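Local atomic coordinates of actin-related protein 8 (Homo sapiens, PDB entry 4FO0), a protein that binds ATP without polymerizing and is a proposed core subunit of the INO80 chromatin-remodeling complex, needed to recruit INO80 to sites of DNA damage. Residues Val507-Gln521 against Val539-Ile553. Numbering follows the deposited sequence.
Sequences VGGGLMFHKAQEFLQ and VDVITRPKDMDPRLI. With ATP (adenosine-5'-triphosphate), chain C.
Gln517 OE1 is gripped twice: Thr543 OG1 donates to it over 3.1 Å, tilted 16° from the amide's carbonyl plane, and a water that also accepts from Arg544 N donates a second hydrogen bond. The side chain reaches that far because CG stands anti to the backbone N (chi1 163°) and the chain runs on extended over Val541 O. One turn along helix 516-521, Gln521 leans CB on Val541 CG2 at 3.7 Å and makes a weak, bent bond from NE2 to Val539 O. Val541 sits under the helix, its CG1 against Leu520 CD2, and the helix runs roughly antiparallel (147°) to the edge strand 540-542 of the six-stranded sheet in this actin-fold lobe.

At the other end the two loops meet beside the nucleotide. Gly508 N donates to Pro550 O at 2.8 Å, while Gly509 N turns to ATP O2A. Met512 rests CG on Pro550 CG (3.8 Å) and lies over a face of the adenine, CB above C6 and CE 3.8 Å from N7. Asp549 holds the Arg551 guanidinium from its edge in a salt bridge: OD1 takes NE in plane through its syn lone pair (2.9 Å), OD2 receives a weak bond from NH2 (2.9 Å), and OD1 also accepts Arg551 N in an Asx turn.

With its rotation fixed by Asp549 and Met512 CE resting near the rim of one face, Arg551 is held with NH1 3.8 Å from adenine N7, too long for a hydrogen bond; any pull of its charge on the base is probably only electrostatic.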
ATOM      1  N   VAL A 507       9.547  -3.041   1.273  1.00 35.98           N
ATOM      2  CA  VAL A 507       9.174  -1.797   0.647  1.00 36.18           C
ATOM      3  C   VAL A 507       7.672  -1.447   0.855  1.00 44.27           C
ATOM      4  O   VAL A 507       6.874  -2.285   1.299  1.00 28.25           O
ATOM      5  CB  VAL A 507       9.602  -1.893  -0.817  1.00 36.97           C
ATOM      6  CG1 VAL A 507       8.426  -1.811  -1.745  1.00 29.48           C
ATOM      7  CG2 VAL A 507      10.684  -0.878  -1.116  1.00 40.19           C
ATOM      8  N   GLY A 508       7.301  -0.197   0.580  1.00 44.03           N
ATOM      9  CA  GLY A 508       5.941   0.257   0.806  1.00 29.83           C
ATOM     10  C   GLY A 508       5.655   0.657   2.249  1.00 33.56           C
ATOM     11  O   GLY A 508       6.502   0.523   3.116  1.00 36.68           O
ATOM     12  N   GLY A 509       4.449   1.140   2.519  1.00 35.00           N
ATOM     13  CA  GLY A 509       4.154   1.731   3.806  1.00 30.52           C
ATOM     14  C   GLY A 509       3.700   0.739   4.852  1.00 36.31           C
ATOM     15  O   GLY A 509       3.839   0.981   6.052  1.00 34.40           O
ATOM     16  N   GLY A 510       3.164  -0.384   4.387  1.00 33.23           N
ATOM     17  CA  GLY A 510       2.440  -1.313   5.240  1.00 34.63           C
ATOM     18  C   GLY A 510       3.225  -1.852   6.420  1.00 40.01           C
ATOM     19  O   GLY A 510       2.646  -2.193   7.440  1.00 28.65           O
ATOM     20  N   LEU A 511       4.544  -1.952   6.293  1.00 35.01           N
ATOM     21  CA  LEU A 511       5.331  -2.514   7.386  1.00 31.31           C
ATOM     22  C   LEU A 511       6.255  -1.467   8.006  1.00 32.82           C
ATOM     23  O   LEU A 511       7.352  -1.777   8.446  1.00 42.29           O
ATOM     24  CB  LEU A 511       6.107  -3.759   6.935  1.00 27.00           C
ATOM     25  CG  LEU A 511       6.404  -4.800   8.019  1.00 43.98           C
ATOM     26  CD1 LEU A 511       5.159  -5.614   8.374  1.00 30.16           C
ATOM     27  CD2 LEU A 511       7.515  -5.713   7.573  1.00 47.91           C
ATOM     28  N   MET A 512       5.782  -0.228   8.070  1.00 33.89           N
ATOM     29  CA  MET A 512       6.595   0.849   8.610  1.00 36.93           C
ATOM     30  C   MET A 512       6.556   0.982  10.135  1.00 32.90           C
ATOM     31  O   MET A 512       6.673   2.072  10.679  1.00 49.24           O
ATOM     32  CB  MET A 512       6.285   2.165   7.893  1.00 36.48           C
ATOM     33  CG  MET A 512       7.110   2.328   6.612  1.00 43.14           C
ATOM     34  SD  MET A 512       6.777   3.816   5.651  1.00 58.34           S
ATOM     35  CE  MET A 512       6.833   5.099   6.898  1.00 48.53           C
ATOM     36  N   PHE A 513       6.442  -0.146  10.819  1.00 36.69           N
ATOM     37  CA  PHE A 513       6.422  -0.156  12.276  1.00 34.94           C
ATOM     38  C   PHE A 513       7.805  -0.174  12.905  1.00 41.46           C
ATOM     39  O   PHE A 513       8.750  -0.748  12.373  1.00 39.12           O
ATOM     40  CB  PHE A 513       5.656  -1.360  12.782  1.00 29.67           C
ATOM     41  CG  PHE A 513       4.312  -1.490  12.189  1.00 34.24           C
ATOM     42  CD1 PHE A 513       3.259  -0.748  12.680  1.00 38.58           C
ATOM     43  CD2 PHE A 513       4.092  -2.359  11.135  1.00 33.22           C
ATOM     44  CE1 PHE A 513       1.999  -0.869  12.134  1.00 43.73           C
ATOM     45  CE2 PHE A 513       2.840  -2.489  10.590  1.00 40.44           C
ATOM     46  CZ  PHE A 513       1.784  -1.740  11.088  1.00 34.19           C
ATOM     47  N   HIS A 514       7.897   0.450  14.066  1.00 45.24           N
ATOM     48  CA  HIS A 514       9.118   0.480  14.838  1.00 41.18           C
ATOM     49  C   HIS A 514       9.588  -0.954  15.138  1.00 43.64           C
ATOM     50  O   HIS A 514       8.797  -1.803  15.583  1.00 38.51           O
ATOM     51  CB  HIS A 514       8.854   1.292  16.111  1.00 36.95           C
ATOM     52  CG  HIS A 514      10.053   1.472  16.980  1.00 75.72           C
ATOM     53  ND1 HIS A 514      10.197   0.821  18.189  1.00 73.34           N
ATOM     54  CD2 HIS A 514      11.158   2.238  16.828  1.00 77.95           C
ATOM     55  CE1 HIS A 514      11.344   1.176  18.740  1.00 68.65           C
ATOM     56  NE2 HIS A 514      11.948   2.031  17.933  1.00 80.09           N
ATOM     57  N   LYS A 515      10.868  -1.216  14.864  1.00 33.41           N
ATOM     58  CA  LYS A 515      11.499  -2.529  15.063  1.00 40.09           C
ATOM     59  C   LYS A 515      11.084  -3.581  14.033  1.00 48.22           C
ATOM     60  O   LYS A 515      11.356  -4.773  14.195  1.00 40.55           O
ATOM     61  CB  LYS A 515      11.258  -3.072  16.477  1.00 43.90           C
ATOM     62  CG  LYS A 515      11.955  -2.284  17.564  1.00 51.38           C
ATOM     63  CD  LYS A 515      13.425  -2.139  17.261  1.00 53.18           C
ATOM     64  CE  LYS A 515      14.191  -1.560  18.453  1.00 80.21           C
ATOM     65  NZ  LYS A 515      15.673  -1.492  18.216  1.00 76.15           N
ATOM     66  N   ALA A 516      10.433  -3.151  12.966  1.00 35.50           N
ATOM     67  CA  ALA A 516       9.942  -4.117  12.008  1.00 37.54           C
ATOM     68  C   ALA A 516      11.101  -4.922  11.394  1.00 43.14           C
ATOM     69  O   ALA A 516      11.021  -6.148  11.275  1.00 47.58           O
ATOM     70  CB  ALA A 516       9.113  -3.435  10.945  1.00 23.32           C
ATOM     71  N   GLN A 517      12.180  -4.236  11.025  1.00 32.74           N
ATOM     72  CA  GLN A 517      13.331  -4.902  10.406  1.00 50.77           C
ATOM     73  C   GLN A 517      13.886  -6.060  11.244  1.00 52.14           C
ATOM     74  O   GLN A 517      13.979  -7.198  10.773  1.00 47.40           O
ATOM     75  CB  GLN A 517      14.448  -3.903  10.112  1.00 49.77           C
ATOM     76  CG  GLN A 517      15.777  -4.577   9.872  1.00 56.05           C
ATOM     77  CD  GLN A 517      16.864  -3.606   9.504  1.00 75.28           C
ATOM     78  OE1 GLN A 517      16.662  -2.698   8.687  1.00 75.26           O
ATOM     79  NE2 GLN A 517      18.035  -3.788  10.103  1.00 82.27           N
ATOM     80  N   GLU A 518      14.268  -5.742  12.479  1.00 47.27           N
ATOM     81  CA  GLU A 518      14.705  -6.719  13.465  1.00 43.34           C
ATOM     82  C   GLU A 518      13.674  -7.822  13.633  1.00 42.29           C
ATOM     83  O   GLU A 518      13.998  -9.006  13.528  1.00 47.84           O
ATOM     84  CB  GLU A 518      14.929  -6.039  14.822  1.00 51.15           C
ATOM     85  CG  GLU A 518      15.788  -4.764  14.769  1.00 64.37           C
ATOM     86  CD  GLU A 518      15.042  -3.526  14.231  1.00 80.87           C
ATOM     87  OE1 GLU A 518      14.258  -3.648  13.265  1.00 71.13           O
ATOM     88  OE2 GLU A 518      15.248  -2.418  14.776  1.00 94.76           O
ATOM     89  N   PHE A 519      12.428  -7.433  13.885  1.00 35.58           N
ATOM     90  CA  PHE A 519      11.387  -8.410  14.178  1.00 40.08           C
ATOM     91  C   PHE A 519      11.320  -9.477  13.108  1.00 42.13           C
ATOM     92  O   PHE A 519      11.249 -10.680  13.390  1.00 37.93           O
ATOM     93  CB  PHE A 519      10.029  -7.732  14.304  1.00 33.24           C
ATOM     94  CG  PHE A 519       8.900  -8.688  14.492  1.00 28.71           C
ATOM     95  CD1 PHE A 519       8.338  -9.339  13.405  1.00 29.18           C
ATOM     96  CD2 PHE A 519       8.401  -8.945  15.753  1.00 31.23           C
ATOM     97  CE1 PHE A 519       7.294 -10.229  13.569  1.00 35.86           C
ATOM     98  CE2 PHE A 519       7.341  -9.828  15.928  1.00 34.65           C
ATOM     99  CZ  PHE A 519       6.788 -10.475  14.839  1.00 29.54           C
ATOM    100  N   LEU A 520      11.345  -9.021  11.868  1.00 40.67           N
ATOM    101  CA  LEU A 520      11.190  -9.906  10.731  1.00 45.69           C
ATOM    102  C   LEU A 520      12.458 -10.720  10.478  1.00 44.84           C
ATOM    103  O   LEU A 520      12.395 -11.898  10.125  1.00 60.55           O
ATOM    104  CB  LEU A 520      10.826  -9.085   9.496  1.00 47.41           C
ATOM    105  CG  LEU A 520      10.802  -9.856   8.185  1.00 45.12           C
ATOM    106  CD1 LEU A 520       9.698 -10.906   8.187  1.00 37.09           C
ATOM    107  CD2 LEU A 520      10.640  -8.884   7.044  1.00 33.11           C
ATOM    108  N   GLN A 521      13.611 -10.087  10.657  1.00 41.79           N
ATOM    109  CA  GLN A 521      14.883 -10.767  10.476  1.00 41.15           C
ATOM    110  C   GLN A 521      14.986 -11.920  11.460  1.00 50.60           C
ATOM    111  O   GLN A 521      15.489 -12.992  11.130  1.00 52.72           O
ATOM    112  CB  GLN A 521      16.031  -9.793  10.687  1.00 34.29           C
ATOM    113  CG  GLN A 521      17.120 -10.340  11.556  1.00 55.68           C
ATOM    114  CD  GLN A 521      18.393 -10.492  10.796  1.00 72.39           C
ATOM    115  OE1 GLN A 521      19.057  -9.502  10.469  1.00 86.89           O
ATOM    116  NE2 GLN A 521      18.742 -11.731  10.476  1.00 73.61           N
ATOM    117  N   VAL A 539      21.468 -13.375   7.395  1.00 82.18           N
ATOM    118  CA  VAL A 539      20.239 -12.971   6.747  1.00 71.73           C
ATOM    119  C   VAL A 539      20.114 -11.473   6.952  1.00 66.77           C
ATOM    120  O   VAL A 539      20.156 -10.991   8.078  1.00 72.58           O
ATOM    121  CB  VAL A 539      19.028 -13.686   7.368  1.00 71.00           C
ATOM    122  CG1 VAL A 539      17.727 -13.018   6.948  1.00 68.38           C
ATOM    123  CG2 VAL A 539      19.034 -15.154   6.983  1.00 73.11           C
ATOM    124  N   ASP A 540      19.989 -10.727   5.864  1.00 63.49           N
ATOM    125  CA  ASP A 540      19.897  -9.278   5.974  1.00 63.88           C
ATOM    126  C   ASP A 540      18.536  -8.749   5.516  1.00 57.28           C
ATOM    127  O   ASP A 540      18.162  -8.885   4.352  1.00 49.63           O
ATOM    128  CB  ASP A 540      21.025  -8.607   5.193  1.00 65.29           C
ATOM    129  CG  ASP A 540      21.328  -7.214   5.703  1.00 89.57           C
ATOM    130  OD1 ASP A 540      21.108  -6.973   6.913  1.00 93.00           O
ATOM    131  OD2 ASP A 540      21.784  -6.365   4.899  1.00 82.06           O
ATOM    132  N   VAL A 541      17.791  -8.163   6.447  1.00 54.18           N
ATOM    133  CA  VAL A 541      16.545  -7.503   6.100  1.00 38.77           C
ATOM    134  C   VAL A 541      16.767  -6.001   5.972  1.00 44.87           C
ATOM    135  O   VAL A 541      17.246  -5.355   6.899  1.00 60.35           O
ATOM    136  CB  VAL A 541      15.433  -7.797   7.119  1.00 42.97           C
ATOM    137  CG1 VAL A 541      14.199  -7.004   6.779  1.00 41.53           C
ATOM    138  CG2 VAL A 541      15.104  -9.276   7.110  1.00 35.06           C
ATOM    139  N   ILE A 542      16.435  -5.457   4.807  1.00 37.44           N
ATOM    140  CA  ILE A 542      16.624  -4.035   4.540  1.00 50.88           C
ATOM    141  C   ILE A 542      15.272  -3.348   4.494  1.00 47.51           C
ATOM    142  O   ILE A 542      14.394  -3.771   3.738  1.00 44.88           O
ATOM    143  CB  ILE A 542      17.350  -3.799   3.185  1.00 48.31           C
ATOM    144  CG1 ILE A 542      18.761  -4.381   3.219  1.00 33.29           C
ATOM    145  CG2 ILE A 542      17.366  -2.337   2.811  1.00 37.98           C
ATOM    146  CD1 ILE A 542      18.766  -5.874   2.913  1.00 52.08           C
ATOM    147  N   THR A 543      15.104  -2.286   5.286  1.00 52.64           N
ATOM    148  CA  THR A 543      13.826  -1.573   5.318  1.00 55.41           C
ATOM    149  C   THR A 543      13.919  -0.114   4.919  1.00 62.08           C
ATOM    150  O   THR A 543      12.985   0.426   4.327  1.00 70.40           O
ATOM    151  CB  THR A 543      13.139  -1.673   6.677  1.00 52.32           C
ATOM    152  OG1 THR A 543      14.066  -1.301   7.707  1.00 58.77           O
ATOM    153  CG2 THR A 543      12.647  -3.100   6.897  1.00 35.81           C
ATOM    154  N   ARG A 544      15.028   0.526   5.262  1.00 51.57           N
ATOM    155  CA  ARG A 544      15.258   1.911   4.869  0.52 52.89           C
ATOM    156  C   ARG A 544      16.579   2.014   4.125  1.00 52.55           C
ATOM    157  O   ARG A 544      17.526   2.632   4.606  1.00 61.58           O
ATOM    158  CB  ARG A 544      15.283   2.833   6.090  0.52 55.69           C
ATOM    159  CG  ARG A 544      13.960   2.961   6.825  0.52 54.68           C
ATOM    160  CD  ARG A 544      13.984   4.163   7.756  0.52 49.63           C
ATOM    161  NE  ARG A 544      14.209   5.397   7.015  0.52 51.25           N
ATOM    162  CZ  ARG A 544      13.240   6.202   6.593  0.52 47.28           C
ATOM    163  NH1 ARG A 544      11.968   5.920   6.851  0.52 36.87           N
ATOM    164  NH2 ARG A 544      13.547   7.297   5.922  0.52 39.37           N
ATOM    165  N   PRO A 545      16.634   1.450   2.929  1.00 54.47           N
ATOM    166  CA  PRO A 545      17.874   1.478   2.156  1.00 53.71           C
ATOM    167  C   PRO A 545      18.229   2.908   1.801  1.00 56.01           C
ATOM    168  O   PRO A 545      17.371   3.663   1.363  1.00 56.52           O
ATOM    169  CB  PRO A 545      17.514   0.701   0.894  1.00 54.34           C
ATOM    170  CG  PRO A 545      16.040   0.858   0.767  1.00 60.48           C
ATOM    171  CD  PRO A 545      15.519   0.869   2.169  1.00 44.61           C
ATOM    172  N   LYS A 546      19.482   3.279   2.012  1.00 55.24           N
ATOM    173  CA  LYS A 546      19.949   4.602   1.657  1.00 54.81           C
ATOM    174  C   LYS A 546      19.257   5.536   2.621  1.00 64.47           C
ATOM    175  O   LYS A 546      19.268   6.750   2.463  1.00 52.42           O
ATOM    176  CB  LYS A 546      19.581   4.940   0.220  1.00 65.24           C
ATOM    177  CG  LYS A 546      20.691   4.660  -0.776  1.00 72.22           C
ATOM    178  CD  LYS A 546      21.291   3.285  -0.555  1.00 66.13           C
ATOM    179  CE  LYS A 546      21.840   2.711  -1.849  1.00 82.70           C
ATOM    180  NZ  LYS A 546      22.568   1.434  -1.617  1.00 76.82           N
ATOM    181  N   ASP A 547      18.650   4.933   3.632  1.00 60.80           N
ATOM    182  CA  ASP A 547      17.761   5.635   4.538  1.00 69.91           C
ATOM    183  C   ASP A 547      16.611   6.357   3.847  1.00 64.69           C
ATOM    184  O   ASP A 547      16.260   7.461   4.246  1.00 61.63           O
ATOM    185  CB  ASP A 547      18.545   6.622   5.394  1.00 56.75           C
ATOM    186  CG  ASP A 547      17.675   7.319   6.410  1.00 99.25           C
ATOM    187  OD1 ASP A 547      17.469   6.759   7.505  1.00 97.18           O
ATOM    188  OD2 ASP A 547      17.191   8.428   6.113  1.00 94.36           O
ATOM    189  N   MET A 548      16.011   5.749   2.828  1.00 55.94           N
ATOM    190  CA  MET A 548      14.894   6.414   2.152  1.00 49.52           C
ATOM    191  C   MET A 548      13.531   5.976   2.689  1.00 51.29           C
ATOM    192  O   MET A 548      13.426   5.067   3.517  1.00 52.25           O
ATOM    193  CB  MET A 548      14.956   6.212   0.641  1.00 57.56           C
ATOM    194  CG  MET A 548      16.273   5.628   0.152  1.00 75.64           C
ATOM    195  SD  MET A 548      16.261   5.223  -1.607  1.00 82.79           S
ATOM    196  CE  MET A 548      16.231   6.877  -2.300  1.00 64.01           C
ATOM    197  N   ASP A 549      12.498   6.664   2.221  1.00 51.77           N
ATOM    198  CA  ASP A 549      11.109   6.369   2.547  1.00 37.89           C
ATOM    199  C   ASP A 549      10.730   5.081   1.800  1.00 41.53           C
ATOM    200  O   ASP A 549      10.816   5.025   0.576  1.00 37.19           O
ATOM    201  CB  ASP A 549      10.253   7.561   2.097  1.00 36.92           C
ATOM    202  CG  ASP A 549       8.811   7.500   2.585  1.00 53.18           C
ATOM    203  OD1 ASP A 549       8.343   6.426   3.008  1.00 41.21           O
ATOM    204  OD2 ASP A 549       8.128   8.548   2.510  1.00 57.07           O
ATOM    205  N   PRO A 550      10.343   4.026   2.537  1.00 41.66           N
ATOM    206  CA  PRO A 550       9.985   2.753   1.895  1.00 38.77           C
ATOM    207  C   PRO A 550       8.841   2.915   0.893  1.00 38.88           C
ATOM    208  O   PRO A 550       8.707   2.154  -0.067  1.00 35.51           O
ATOM    209  CB  PRO A 550       9.531   1.881   3.068  1.00 36.14           C
ATOM    210  CG  PRO A 550      10.137   2.506   4.282  1.00 39.54           C
ATOM    211  CD  PRO A 550      10.280   3.958   4.008  1.00 28.16           C
ATOM    212  N   ARG A 551       8.005   3.914   1.118  1.00 39.80           N
ATOM    213  CA  ARG A 551       6.916   4.172   0.194  1.00 35.49           C
ATOM    214  C   ARG A 551       7.378   4.649  -1.164  1.00 36.36           C
ATOM    215  O   ARG A 551       6.657   4.490  -2.142  1.00 38.16           O
ATOM    216  CB  ARG A 551       5.941   5.168   0.800  1.00 35.56           C
ATOM    217  CG  ARG A 551       5.116   4.534   1.893  1.00 40.48           C
ATOM    218  CD  ARG A 551       4.470   5.564   2.736  1.00 32.16           C
ATOM    219  NE  ARG A 551       5.474   6.430   3.325  1.00 41.96           N
ATOM    220  CZ  ARG A 551       5.194   7.395   4.182  1.00 37.27           C
ATOM    221  NH1 ARG A 551       3.934   7.612   4.541  1.00 36.32           N
ATOM    222  NH2 ARG A 551       6.169   8.140   4.670  1.00 36.26           N
ATOM    223  N   LEU A 552       8.578   5.225  -1.230  1.00 40.56           N
ATOM    224  CA  LEU A 552       9.052   5.857  -2.466  1.00 30.94           C
ATOM    225  C   LEU A 552      10.122   5.089  -3.245  1.00 40.83           C
ATOM    226  O   LEU A 552      10.487   5.501  -4.347  1.00 37.65           O
ATOM    227  CB  LEU A 552       9.562   7.257  -2.175  1.00 31.86           C
ATOM    228  CG  LEU A 552       8.595   8.136  -1.386  1.00 44.73           C
ATOM    229  CD1 LEU A 552       9.278   9.436  -1.002  1.00 41.21           C
ATOM    230  CD2 LEU A 552       7.335   8.403  -2.189  1.00 37.04           C
ATOM    231  N   ILE A 553      10.620   3.991  -2.680  1.00 29.46           N
ATOM    232  CA  ILE A 553      11.689   3.228  -3.308  1.00 30.95           C
ATOM    233  C   ILE A 553      11.359   2.826  -4.752  1.00 44.98           C
ATOM    234  O   ILE A 553      12.184   2.991  -5.660  1.00 38.04           O
ATOM    235  CB  ILE A 553      12.049   1.961  -2.499  1.00 42.02           C
ATOM    236  CG1 ILE A 553      12.251   2.304  -1.025  1.00 41.63           C
ATOM    237  CG2 ILE A 553      13.299   1.308  -3.063  1.00 33.12           C
ATOM    238  CD1 ILE A 553      13.139   3.492  -0.814  1.00 61.31           C
TER
HETATM  239  PG  ATP C 702      -1.197  -1.119  -2.300  1.00 29.81           P
HETATM  240  O1G ATP C 702       0.285  -1.247  -2.522  1.00 28.13           O
HETATM  241  O2G ATP C 702      -2.020  -0.906  -3.548  1.00 28.00           O
HETATM  242  O3G ATP C 702      -1.805  -2.135  -1.356  1.00 27.69           O
HETATM  243  PB  ATP C 702      -0.475   1.615  -1.630  1.00 33.95           P
HETATM  244  O1B ATP C 702      -1.497   2.719  -1.593  1.00 24.54           O
HETATM  245  O2B ATP C 702       0.637   1.542  -2.665  1.00 26.04           O
HETATM  246  O3B ATP C 702      -1.342   0.266  -1.511  1.00 29.89           O
HETATM  247  PA  ATP C 702       1.406   2.364   0.381  1.00 33.62           P
HETATM  248  O1A ATP C 702       1.072   3.821   0.195  1.00 43.41           O
HETATM  249  O2A ATP C 702       2.719   1.784  -0.078  1.00 28.33           O
HETATM  250  O3A ATP C 702       0.172   1.508  -0.164  1.00 36.54           O
HETATM  251  O5' ATP C 702       1.260   2.054   1.940  1.00 28.93           O
HETATM  252  C5' ATP C 702       0.075   2.495   2.584  1.00 33.24           C
HETATM  253  C4' ATP C 702       0.019   1.866   3.954  1.00 33.10           C
HETATM  254  O4' ATP C 702       1.190   2.261   4.654  1.00 39.66           O
HETATM  255  C3' ATP C 702      -1.165   2.346   4.777  1.00 42.79           C
HETATM  256  O3' ATP C 702      -1.841   1.220   5.346  1.00 31.07           O
HETATM  257  C2' ATP C 702      -0.540   3.185   5.865  1.00 31.41           C
HETATM  258  O2' ATP C 702      -1.260   3.136   7.087  1.00 34.63           O
HETATM  259  C1' ATP C 702       0.802   2.513   5.999  1.00 40.96           C
HETATM  260  N9  ATP C 702       1.745   3.365   6.739  1.00 41.22           N
HETATM  261  C8  ATP C 702       2.222   4.552   6.340  1.00 44.05           C
HETATM  262  N7  ATP C 702       3.059   5.066   7.273  1.00 39.46           N
HETATM  263  C5  ATP C 702       3.120   4.192   8.284  1.00 37.12           C
HETATM  264  C6  ATP C 702       3.810   4.130   9.582  1.00 42.69           C
HETATM  265  N6  ATP C 702       4.627   5.145   9.960  1.00 43.98           N
HETATM  266  N1  ATP C 702       3.595   3.032  10.355  1.00 53.57           N
HETATM  267  C2  ATP C 702       2.782   2.027   9.975  1.00 42.82           C
HETATM  268  N3  ATP C 702       2.113   2.030   8.803  1.00 45.78           N
HETATM  269  C4  ATP C 702       2.244   3.066   7.933  1.00 47.12           C
HETATM  270  O   HOH W   1      17.794  -0.753   6.323  1.00 39.56           O